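Local coordinates for nitrate transport protein nrtA (Synechocystis sp., PDB 2G29) that binds nitrate as the solute-binding protein of the NrtABCD ABC transporter, which takes up nitrate and probably also nitrite, at residues T43-K54 and E278-F289; P112-R120 and K360-R368. All coordinates share one frame; numbering follows the deposited sequence.

Both contacts are largely buried and join an element from early in the chain to one more than 200 residues later, yet they share no element and do not touch; their nearest atoms are about 7 Å apart. Contact 1 packs helix 46-53 against helix 276-284 and the turn after it, mostly through side chains: aliphatic in the middle, with an indole-carboxylate bond and a salt bridge toward its more exposed end. Contact 2 adds a pair of backbone hydrogen bonds to its side-chain packing, bridging edge strand 115-120 of a five-stranded mixed sheet to the link between helices 354-361 and 364-373, with an arginine laid over a tyrosine on its partly exposed side.

Contact 1 (T43-K54 and E278-F289); sequences TDAAPLIIAKEK and EMCQILSKREWF
With CG1 of Ile49 beside its backbone N (chi1 -73°), CG2 is sent over one face of the Trp288 indole, while the bend of Glu53 at chi2 carries its carboxylate to the rim of the same ring. The methyl sits 3.7 Å from the centroid of the five-membered ring, a CH-pi contact almost along the normal, and CG1 follows over the six-membered half. Trp288 NE1 gives its hydrogen to Glu53 OE1 at 2.7 Å in a nearly straight bond (166°); the oxygen lies in the indole plane and is met on its anti side. Glu287 CG lies against the opposite face, offset toward the rim. Replacing Trp288 with a residue as small as alanine would probably leave Glu53 OE1 without this donor and open a gap beside the Ile49 methyl. Alongside, Ile282 CG2 rests on Glu53 CG at 3.7 Å, and its CD1 meets Ile50 CD1, the two side chains crossing at about a right angle in a tight contact of 3.4 Å. Farther toward the start of helix 46-53, Ala46 CB lies 3.8 Å from Met279 SD, and Leu283 CD1 touches both Ala46 CB and Thr43 CG2. At the other end Lys54 NZ reaches Glu278 OE2 at 2.9 Å from the syn side, a salt bridge also spanned by a water between NZ and OE1. Asp44, in the 3-10 segment just before helix 46-53, forms a salt bridge with the nitrate-binding residue Lys240. The axes of segments 46-53 and 278-284 cross at 90°, an orthogonal helix-helix packing in this two-domain, C-clamp-shaped solute-binding protein.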
loop_
_atom_site.group_PDB
_atom_site.type_symbol
_atom_site.label_atom_id
_atom_site.label_comp_id
_atom_site.label_asym_id
_atom_site.label_seq_id
_atom_site.Cartn_x
_atom_site.Cartn_y
_atom_site.Cartn_z
ATOM N N THR A 43 -2.902 6.204 6.741
ATOM C CA THR A 43 -4.167 5.684 7.230
ATOM C C THR A 43 -4.268 4.176 7.078
ATOM O O THR A 43 -4.875 3.518 7.933
ATOM C CB THR A 43 -5.321 6.355 6.523
ATOM O OG1 THR A 43 -5.103 7.763 6.563
ATOM C CG2 THR A 43 -6.646 6.049 7.259
ATOM N N ASP A 44 -3.674 3.600 6.032
ATOM C CA ASP A 44 -3.772 2.157 5.869
ATOM C C ASP A 44 -2.921 1.321 6.846
ATOM O O ASP A 44 -2.920 0.089 6.786
ATOM C CB ASP A 44 -3.555 1.722 4.408
ATOM C CG ASP A 44 -2.323 2.325 3.771
ATOM O OD1 ASP A 44 -1.308 2.518 4.440
ATOM O OD2 ASP A 44 -2.395 2.540 2.545
ATOM N N ALA A 45 -2.251 1.987 7.781
ATOM C CA ALA A 45 -1.556 1.306 8.875
ATOM C C ALA A 45 -2.547 1.159 10.039
ATOM O O ALA A 45 -2.234 0.521 11.031
ATOM C CB ALA A 45 -0.366 2.140 9.342
ATOM N N ALA A 46 -3.739 1.761 9.897
ATOM C CA ALA A 46 -4.719 1.733 11.001
ATOM C C ALA A 46 -4.942 0.386 11.674
ATOM O O ALA A 46 -4.967 0.314 12.887
ATOM C CB ALA A 46 -6.070 2.302 10.562
ATOM N N PRO A 47 -5.100 -0.687 10.908
ATOM C CA PRO A 47 -5.321 -1.983 11.567
ATOM C C PRO A 47 -4.225 -2.357 12.563
ATOM O O PRO A 47 -4.514 -2.910 13.626
ATOM C CB PRO A 47 -5.418 -2.964 10.393
ATOM C CG PRO A 47 -4.787 -2.264 9.250
ATOM C CD PRO A 47 -5.126 -0.800 9.441
ATOM N N LEU A 48 -2.961 -2.073 12.249
ATOM C CA LEU A 48 -1.889 -2.427 13.168
ATOM C C LEU A 48 -1.897 -1.559 14.436
ATOM O O LEU A 48 -1.590 -2.052 15.538
ATOM C CB LEU A 48 -0.511 -2.315 12.506
ATOM C CG LEU A 48 -0.234 -3.273 11.346
ATOM C CD1 LEU A 48 1.268 -3.318 11.135
ATOM C CD2 LEU A 48 -0.759 -4.676 11.634
ATOM N N ILE A 49 -2.267 -0.290 14.279
ATOM C CA ILE A 49 -2.313 0.666 15.389
ATOM C C ILE A 49 -3.527 0.384 16.265
ATOM O O ILE A 49 -3.394 0.311 17.495
ATOM C CB ILE A 49 -2.332 2.103 14.816
ATOM C CG1 ILE A 49 -0.932 2.452 14.270
ATOM C CG2 ILE A 49 -2.706 3.101 15.907
ATOM C CD1 ILE A 49 -0.358 1.526 13.248
ATOM N N ILE A 50 -4.680 0.204 15.635
ATOM C CA ILE A 50 -5.931 -0.100 16.371
ATOM C C ILE A 50 -5.782 -1.443 17.100
ATOM O O ILE A 50 -6.319 -1.631 18.206
ATOM C CB ILE A 50 -7.145 -0.120 15.404
ATOM C CG1 ILE A 50 -7.602 1.311 15.119
ATOM C CG2 ILE A 50 -8.341 -0.878 16.003
ATOM C CD1 ILE A 50 -7.928 2.105 16.325
ATOM N N ALA A 51 -5.069 -2.393 16.526
ATOM C CA ALA A 51 -4.892 -3.664 17.236
ATOM C C ALA A 51 -4.211 -3.419 18.590
ATOM O O ALA A 51 -4.445 -4.158 19.545
ATOM C CB ALA A 51 -4.078 -4.635 16.407
ATOM N N LYS A 52 -3.361 -2.404 18.680
ATOM C CA LYS A 52 -2.715 -2.079 19.955
ATOM C C LYS A 52 -3.683 -1.222 20.793
ATOM O O LYS A 52 -4.036 -1.593 21.914
ATOM C CB LYS A 52 -1.405 -1.300 19.725
ATOM C CG LYS A 52 -0.615 -0.985 21.013
ATOM C CD LYS A 52 -0.080 -2.262 21.638
ATOM C CE LYS A 52 0.816 -1.970 22.825
ATOM N NZ LYS A 52 1.417 -3.239 23.359
ATOM N N GLU A 53 -4.136 -0.098 20.246
ATOM C CA GLU A 53 -5.015 0.810 20.994
ATOM C C GLU A 53 -6.320 0.224 21.524
ATOM O O GLU A 53 -6.784 0.629 22.600
ATOM C CB GLU A 53 -5.343 2.036 20.137
ATOM C CG GLU A 53 -4.196 3.032 19.986
ATOM C CD GLU A 53 -4.077 4.005 21.163
ATOM O OE1 GLU A 53 -3.156 4.833 21.148
ATOM O OE2 GLU A 53 -4.903 3.947 22.097
ATOM N N LYS A 54 -6.918 -0.708 20.785
ATOM C CA LYS A 54 -8.193 -1.287 21.205
ATOM C C LYS A 54 -8.026 -2.655 21.834
ATOM O O LYS A 54 -9.011 -3.382 22.015
ATOM C CB LYS A 54 -9.197 -1.342 20.047
ATOM C CG LYS A 54 -9.457 0.002 19.369
ATOM C CD LYS A 54 -9.962 1.067 20.326
ATOM C CE LYS A 54 -11.338 0.703 20.855
ATOM N NZ LYS A 54 -11.945 1.749 21.766
ATOM N N GLU A 278 -13.644 7.676 15.614
ATOM C CA GLU A 278 -12.728 7.262 16.642
ATOM C C GLU A 278 -11.387 6.822 16.056
ATOM O O GLU A 278 -10.340 7.175 16.587
ATOM C CB GLU A 278 -13.346 6.143 17.483
ATOM C CG GLU A 278 -12.535 5.880 18.721
ATOM C CD GLU A 278 -13.037 4.689 19.552
ATOM O OE1 GLU A 278 -14.150 4.198 19.304
ATOM O OE2 GLU A 278 -12.286 4.285 20.446
ATOM N N MET A 279 -11.420 6.080 14.956
ATOM C CA MET A 279 -10.177 5.637 14.322
ATOM C C MET A 279 -9.294 6.831 13.995
ATOM O O MET A 279 -8.124 6.843 14.311
ATOM C CB MET A 279 -10.499 4.879 13.036
ATOM C CG MET A 279 -9.267 4.314 12.354
ATOM S SD MET A 279 -9.627 3.502 10.804
ATOM C CE MET A 279 -9.775 4.932 9.733
ATOM N N CYS A 280 -9.877 7.834 13.364
ATOM C CA CYS A 280 -9.131 9.003 12.967
ATOM C C CYS A 280 -8.676 9.852 14.150
ATOM O O CYS A 280 -7.617 10.491 14.087
ATOM C CB CYS A 280 -9.940 9.807 11.956
ATOM S SG CYS A 280 -10.096 8.902 10.354
ATOM N N GLN A 281 -9.466 9.901 15.224
ATOM C CA GLN A 281 -8.992 10.641 16.410
ATOM C C GLN A 281 -7.721 9.975 16.946
ATOM O O GLN A 281 -6.767 10.639 17.345
ATOM C CB GLN A 281 -10.015 10.620 17.531
ATOM C CG GLN A 281 -11.268 11.387 17.228
ATOM C CD GLN A 281 -12.251 11.248 18.379
ATOM O OE1 GLN A 281 -12.444 10.152 18.902
ATOM N NE2 GLN A 281 -12.862 12.358 18.786
ATOM N N ILE A 282 -7.727 8.642 16.961
ATOM C CA ILE A 282 -6.585 7.875 17.419
ATOM C C ILE A 282 -5.389 8.111 16.504
ATOM O O ILE A 282 -4.316 8.457 16.983
ATOM C CB ILE A 282 -6.925 6.365 17.469
ATOM C CG1 ILE A 282 -7.951 6.082 18.580
ATOM C CG2 ILE A 282 -5.671 5.546 17.774
ATOM C CD1 ILE A 282 -8.550 4.652 18.525
ATOM N N LEU A 283 -5.585 7.981 15.189
ATOM C CA LEU A 283 -4.458 8.182 14.282
ATOM C C LEU A 283 -3.877 9.601 14.351
ATOM O O LEU A 283 -2.676 9.811 14.178
ATOM C CB LEU A 283 -4.892 7.882 12.848
ATOM C CG LEU A 283 -5.411 6.448 12.630
ATOM C CD1 LEU A 283 -5.857 6.261 11.194
ATOM C CD2 LEU A 283 -4.329 5.422 13.016
ATOM N N SER A 284 -4.739 10.577 14.616
ATOM C CA SER A 284 -4.317 11.962 14.656
ATOM C C SER A 284 -3.374 12.335 15.800
ATOM O O SER A 284 -2.574 13.250 15.672
ATOM C CB SER A 284 -5.577 12.854 14.691
ATOM O OG SER A 284 -5.232 14.224 14.819
ATOM N N LYS A 285 -3.480 11.594 16.897
ATOM C CA LYS A 285 -2.718 11.864 18.112
ATOM C C LYS A 285 -1.220 11.910 17.919
ATOM O O LYS A 285 -0.651 11.271 17.023
ATOM C CB LYS A 285 -3.047 10.820 19.204
ATOM C CG LYS A 285 -4.531 10.694 19.536
ATOM C CD LYS A 285 -4.804 9.635 20.615
ATOM C CE LYS A 285 -6.316 9.344 20.733
ATOM N NZ LYS A 285 -6.629 8.201 21.668
ATOM N N ARG A 286 -0.569 12.674 18.786
ATOM C CA ARG A 286 0.877 12.812 18.740
ATOM C C ARG A 286 1.525 11.442 18.888
ATOM O O ARG A 286 2.629 11.228 18.413
ATOM C CB ARG A 286 1.337 13.730 19.875
ATOM C CG ARG A 286 2.849 13.776 20.045
ATOM C CD ARG A 286 3.518 14.390 18.834
ATOM N NE ARG A 286 4.878 14.845 19.130
ATOM C CZ ARG A 286 5.516 15.761 18.409
ATOM N NH1 ARG A 286 4.913 16.311 17.362
ATOM N NH2 ARG A 286 6.749 16.131 18.729
ATOM N N GLU A 287 0.824 10.523 19.555
ATOM C CA GLU A 287 1.324 9.166 19.775
ATOM C C GLU A 287 1.504 8.424 18.443
ATOM O O GLU A 287 2.372 7.540 18.315
ATOM C CB GLU A 287 0.334 8.392 20.664
ATOM C CG GLU A 287 0.796 7.021 21.199
ATOM C CD GLU A 287 1.844 7.137 22.296
ATOM O OE1 GLU A 287 1.820 8.149 23.036
ATOM O OE2 GLU A 287 2.674 6.211 22.433
ATOM N N TRP A 288 0.709 8.809 17.443
ATOM C CA TRP A 288 0.734 8.147 16.147
ATOM C C TRP A 288 1.138 9.014 14.941
ATOM O O TRP A 288 2.323 9.139 14.683
ATOM C CB TRP A 288 -0.624 7.467 15.932
ATOM C CG TRP A 288 -0.921 6.462 17.045
ATOM C CD1 TRP A 288 -1.902 6.558 17.999
ATOM C CD2 TRP A 288 -0.184 5.270 17.357
ATOM N NE1 TRP A 288 -1.818 5.500 18.885
ATOM C CE2 TRP A 288 -0.774 4.701 18.515
ATOM C CE3 TRP A 288 0.915 4.622 16.768
ATOM C CZ2 TRP A 288 -0.287 3.529 19.102
ATOM C CZ3 TRP A 288 1.396 3.442 17.353
ATOM C CH2 TRP A 288 0.788 2.912 18.513
ATOM N N PHE A 289 0.203 9.621 14.212
ATOM C CA PHE A 289 0.601 10.413 13.038
ATOM C C PHE A 289 0.950 11.861 13.334
ATOM O O PHE A 289 1.713 12.466 12.576
ATOM C CB PHE A 289 -0.507 10.473 11.965
ATOM C CG PHE A 289 -0.929 9.138 11.403
ATOM C CD1 PHE A 289 -2.005 9.082 10.520
ATOM C CD2 PHE A 289 -0.289 7.952 11.758
ATOM C CE1 PHE A 289 -2.457 7.857 9.989
ATOM C CE2 PHE A 289 -0.734 6.733 11.232
ATOM C CZ PHE A 289 -1.813 6.701 10.357
HETATM O O HOH W 1 -14.944 2.551 21.001
#

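Contact 2 (P112-R120 and K360-R368); sequences PTPMYILAR and KVNREDLWR
Arg363 folds along Tyr116, its chain bent at chi2 and chi3 (-53° and -60°), which keeps it over one face of the phenol ring. Its CB starts 3.4 Å from Ile117 O; CG lies 3.5 Å from Tyr116 CG and CD1, and CD continues over the ring off-centre in a CH-pi contact. NE turns to Asp365 OD1, NH1 comes down over the ring 3.4 Å from Tyr116 CZ, and NH2 takes Asp365 OD2. The cation-pi contact is therefore made by the guanidinium edge, its plane standing 83° from the ring, while the side-on grip of Asp365 fixes its rotation and Leu366 CD1 packs on one guanidinium face. Tyr116 OH is held by Asp250. Next to this pair, the backbones form a single bridge: Ile117 N donates to Val361 O at 2.8 Å, and Arg363 N returns a bond of 2.8 Å to Ile117 O in the carbonyl plane. Leu118 O, with no polar partner in the model, faces the edge of the Trp367 ring, 3.5 Å from CD1; Trp367 NE1 hydrogen-bonds Ser328 OG. Glu364 N meets Asn362 OD1 at 2.9 Å, closing an Asx turn that leads into helix 364-373. A sheet-edge strand, hydrogen-bonded to strand 240-245 on one side, is thus joined on its other edge to an interhelical link by an isolated beta bridge.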
loop_
_atom_site.group_PDB
_atom_site.type_symbol
_atom_site.label_atom_id
_atom_site.label_comp_id
_atom_site.label_asym_id
_atom_site.label_seq_id
_atom_site.Cartn_x
_atom_site.Cartn_y
_atom_site.Cartn_z
ATOM N N PRO A 112 19.418 -11.053 0.852
ATOM C CA PRO A 112 18.032 -11.518 0.666
ATOM C C PRO A 112 17.570 -12.069 2.018
ATOM O O PRO A 112 18.291 -12.860 2.659
ATOM C CB PRO A 112 18.155 -12.598 -0.408
ATOM C CG PRO A 112 19.679 -13.083 -0.244
ATOM C CD PRO A 112 20.359 -11.751 -0.052
ATOM N N THR A 113 16.369 -11.665 2.444
ATOM C CA THR A 113 15.828 -12.022 3.767
ATOM C C THR A 113 14.411 -12.527 3.489
ATOM O O THR A 113 13.540 -11.772 3.063
ATOM C CB THR A 113 15.845 -10.735 4.647
ATOM O OG1 THR A 113 17.198 -10.229 4.726
ATOM C CG2 THR A 113 15.305 -11.018 6.048
ATOM N N PRO A 114 14.152 -13.802 3.775
ATOM C CA PRO A 114 12.804 -14.294 3.457
ATOM C C PRO A 114 11.674 -13.748 4.280
ATOM O O PRO A 114 11.808 -13.553 5.499
ATOM C CB PRO A 114 12.956 -15.814 3.499
ATOM C CG PRO A 114 14.113 -16.016 4.533
ATOM C CD PRO A 114 15.052 -14.841 4.303
ATOM N N MET A 115 10.573 -13.466 3.593
ATOM C CA MET A 115 9.388 -12.911 4.245
ATOM C C MET A 115 8.121 -13.613 3.792
ATOM O O MET A 115 8.114 -14.324 2.787
ATOM C CB MET A 115 9.260 -11.402 3.907
ATOM C CG MET A 115 10.319 -10.533 4.542
ATOM S SD MET A 115 9.974 -8.771 4.382
ATOM C CE MET A 115 8.490 -8.642 5.496
ATOM N N TYR A 116 7.048 -13.404 4.554
ATOM C CA TYR A 116 5.729 -13.915 4.188
ATOM C C TYR A 116 4.729 -12.760 4.207
ATOM O O TYR A 116 4.918 -11.782 4.916
ATOM C CB TYR A 116 5.191 -14.903 5.219
ATOM C CG TYR A 116 5.897 -16.198 5.364
ATOM C CD1 TYR A 116 6.243 -16.954 4.251
ATOM C CD2 TYR A 116 6.198 -16.689 6.627
ATOM C CE1 TYR A 116 6.900 -18.186 4.399
ATOM C CE2 TYR A 116 6.819 -17.913 6.784
ATOM C CZ TYR A 116 7.175 -18.647 5.665
ATOM O OH TYR A 116 7.840 -19.854 5.771
ATOM N N ILE A 117 3.672 -12.895 3.410
ATOM C CA ILE A 117 2.566 -11.949 3.481
ATOM C C ILE A 117 1.445 -12.763 4.149
ATOM O O ILE A 117 1.006 -13.817 3.657
ATOM C CB ILE A 117 2.143 -11.440 2.099
ATOM C CG1 ILE A 117 3.180 -10.448 1.597
ATOM C CG2 ILE A 117 0.732 -10.815 2.183
ATOM C CD1 ILE A 117 2.856 -9.969 0.150
ATOM N N LEU A 118 1.004 -12.255 5.296
ATOM C CA LEU A 118 -0.050 -12.926 6.088
ATOM C C LEU A 118 -1.443 -12.410 5.784
ATOM O O LEU A 118 -2.421 -13.134 5.972
ATOM C CB LEU A 118 0.209 -12.751 7.580
ATOM C CG LEU A 118 1.591 -13.242 8.034
ATOM C CD1 LEU A 118 1.705 -12.998 9.556
ATOM C CD2 LEU A 118 1.810 -14.691 7.681
ATOM N N ALA A 119 -1.537 -11.172 5.310
ATOM C CA ALA A 119 -2.817 -10.575 4.979
ATOM C C ALA A 119 -2.587 -9.354 4.112
ATOM O O ALA A 119 -1.462 -8.810 4.054
ATOM C CB ALA A 119 -3.526 -10.143 6.261
ATOM N N ARG A 120 -3.645 -8.898 3.472
ATOM C CA ARG A 120 -3.584 -7.628 2.734
ATOM C C ARG A 120 -4.180 -6.673 3.782
ATOM O O ARG A 120 -5.269 -6.939 4.312
ATOM C CB ARG A 120 -4.477 -7.634 1.474
ATOM C CG ARG A 120 -4.232 -6.463 0.517
ATOM C CD ARG A 120 -2.914 -6.682 -0.235
ATOM N NE ARG A 120 -3.046 -7.878 -1.068
ATOM C CZ ARG A 120 -2.048 -8.689 -1.450
ATOM N NH1 ARG A 120 -0.773 -8.447 -1.109
ATOM N NH2 ARG A 120 -2.328 -9.823 -2.102
ATOM N N LYS A 360 5.558 -19.243 -2.396
ATOM C CA LYS A 360 6.427 -19.328 -1.225
ATOM C C LYS A 360 6.190 -18.170 -0.248
ATOM O O LYS A 360 6.127 -18.391 0.972
ATOM C CB LYS A 360 7.912 -19.351 -1.632
ATOM C CG LYS A 360 8.884 -19.366 -0.428
ATOM C CD LYS A 360 10.305 -19.623 -0.881
ATOM C CE LYS A 360 11.332 -19.402 0.229
ATOM N NZ LYS A 360 11.706 -17.941 0.304
ATOM N N VAL A 361 6.036 -16.946 -0.751
ATOM C CA VAL A 361 5.841 -15.775 0.100
ATOM C C VAL A 361 4.417 -15.530 0.598
ATOM O O VAL A 361 4.216 -15.138 1.745
ATOM C CB VAL A 361 6.349 -14.532 -0.668
ATOM C CG1 VAL A 361 6.028 -13.215 0.070
ATOM C CG2 VAL A 361 7.854 -14.672 -0.894
ATOM N N ASN A 362 3.446 -15.747 -0.274
ATOM C CA ASN A 362 2.053 -15.511 0.076
ATOM C C ASN A 362 1.535 -16.614 0.992
ATOM O O ASN A 362 1.599 -17.789 0.647
ATOM C CB ASN A 362 1.209 -15.412 -1.217
ATOM C CG ASN A 362 -0.249 -15.150 -0.932
ATOM O OD1 ASN A 362 -0.949 -16.011 -0.370
ATOM N ND2 ASN A 362 -0.725 -13.959 -1.308
ATOM N N ARG A 363 1.050 -16.213 2.173
ATOM C CA ARG A 363 0.540 -17.206 3.107
ATOM C C ARG A 363 -0.960 -17.074 3.309
ATOM O O ARG A 363 -1.451 -16.993 4.461
ATOM C CB ARG A 363 1.273 -17.117 4.452
ATOM C CG ARG A 363 2.785 -17.428 4.341
ATOM C CD ARG A 363 3.050 -18.762 3.653
ATOM N NE ARG A 363 2.446 -19.880 4.380
ATOM C CZ ARG A 363 2.975 -20.463 5.454
ATOM N NH1 ARG A 363 4.141 -20.068 5.944
ATOM N NH2 ARG A 363 2.294 -21.434 6.072
ATOM N N GLU A 364 -1.688 -17.039 2.194
ATOM C CA GLU A 364 -3.161 -17.009 2.257
ATOM C C GLU A 364 -3.658 -18.239 3.039
ATOM O O GLU A 364 -4.793 -18.223 3.543
ATOM C CB GLU A 364 -3.758 -16.964 0.833
ATOM C CG GLU A 364 -3.418 -18.182 -0.059
ATOM C CD GLU A 364 -4.323 -19.357 0.190
ATOM O OE1 GLU A 364 -5.543 -19.153 0.358
ATOM O OE2 GLU A 364 -3.814 -20.505 0.142
ATOM N N ASP A 365 -2.856 -19.296 3.093
ATOM C CA ASP A 365 -3.234 -20.491 3.866
ATOM C C ASP A 365 -3.312 -20.128 5.357
ATOM O O ASP A 365 -4.236 -20.565 6.044
ATOM C CB ASP A 365 -2.248 -21.660 3.654
ATOM C CG ASP A 365 -0.805 -21.314 4.027
ATOM O OD1 ASP A 365 -0.296 -20.248 3.625
ATOM O OD2 ASP A 365 -0.184 -22.147 4.724
ATOM N N LEU A 366 -2.363 -19.343 5.866
ATOM C CA LEU A 366 -2.401 -18.888 7.263
ATOM C C LEU A 366 -3.605 -17.950 7.459
ATOM O O LEU A 366 -4.243 -17.959 8.522
ATOM C CB LEU A 366 -1.083 -18.174 7.631
ATOM C CG LEU A 366 0.143 -19.079 7.601
ATOM C CD1 LEU A 366 1.371 -18.352 8.091
ATOM C CD2 LEU A 366 -0.127 -20.274 8.555
ATOM N N TRP A 367 -3.940 -17.144 6.442
ATOM C CA TRP A 367 -5.073 -16.255 6.560
ATOM C C TRP A 367 -6.350 -17.069 6.710
ATOM O O TRP A 367 -7.167 -16.784 7.600
ATOM C CB TRP A 367 -5.138 -15.300 5.342
ATOM C CG TRP A 367 -6.174 -14.192 5.469
ATOM C CD1 TRP A 367 -5.929 -12.890 5.813
ATOM C CD2 TRP A 367 -7.597 -14.285 5.243
ATOM N NE1 TRP A 367 -7.095 -12.168 5.826
ATOM C CE2 TRP A 367 -8.132 -12.992 5.467
ATOM C CE3 TRP A 367 -8.466 -15.328 4.868
ATOM C CZ2 TRP A 367 -9.506 -12.703 5.333
ATOM C CZ3 TRP A 367 -9.832 -15.049 4.733
ATOM C CH2 TRP A 367 -10.337 -13.741 4.963
ATOM N N ARG A 368 -6.537 -18.082 5.860
ATOM C CA ARG A 368 -7.741 -18.920 5.974
ATOM C C ARG A 368 -7.806 -19.639 7.314
ATOM O O ARG A 368 -8.906 -19.779 7.873
ATOM C CB ARG A 368 -7.810 -19.934 4.825
ATOM C CG ARG A 368 -8.238 -19.315 3.494
ATOM C CD ARG A 368 -8.394 -20.411 2.411
ATOM N NE ARG A 368 -7.110 -20.878 1.902
ATOM C CZ ARG A 368 -6.675 -22.128 1.977
ATOM N NH1 ARG A 368 -7.428 -23.080 2.549
ATOM N NH2 ARG A 368 -5.470 -22.439 1.512
HETATM O O HOH W 2 9.485 -16.777 2.106
#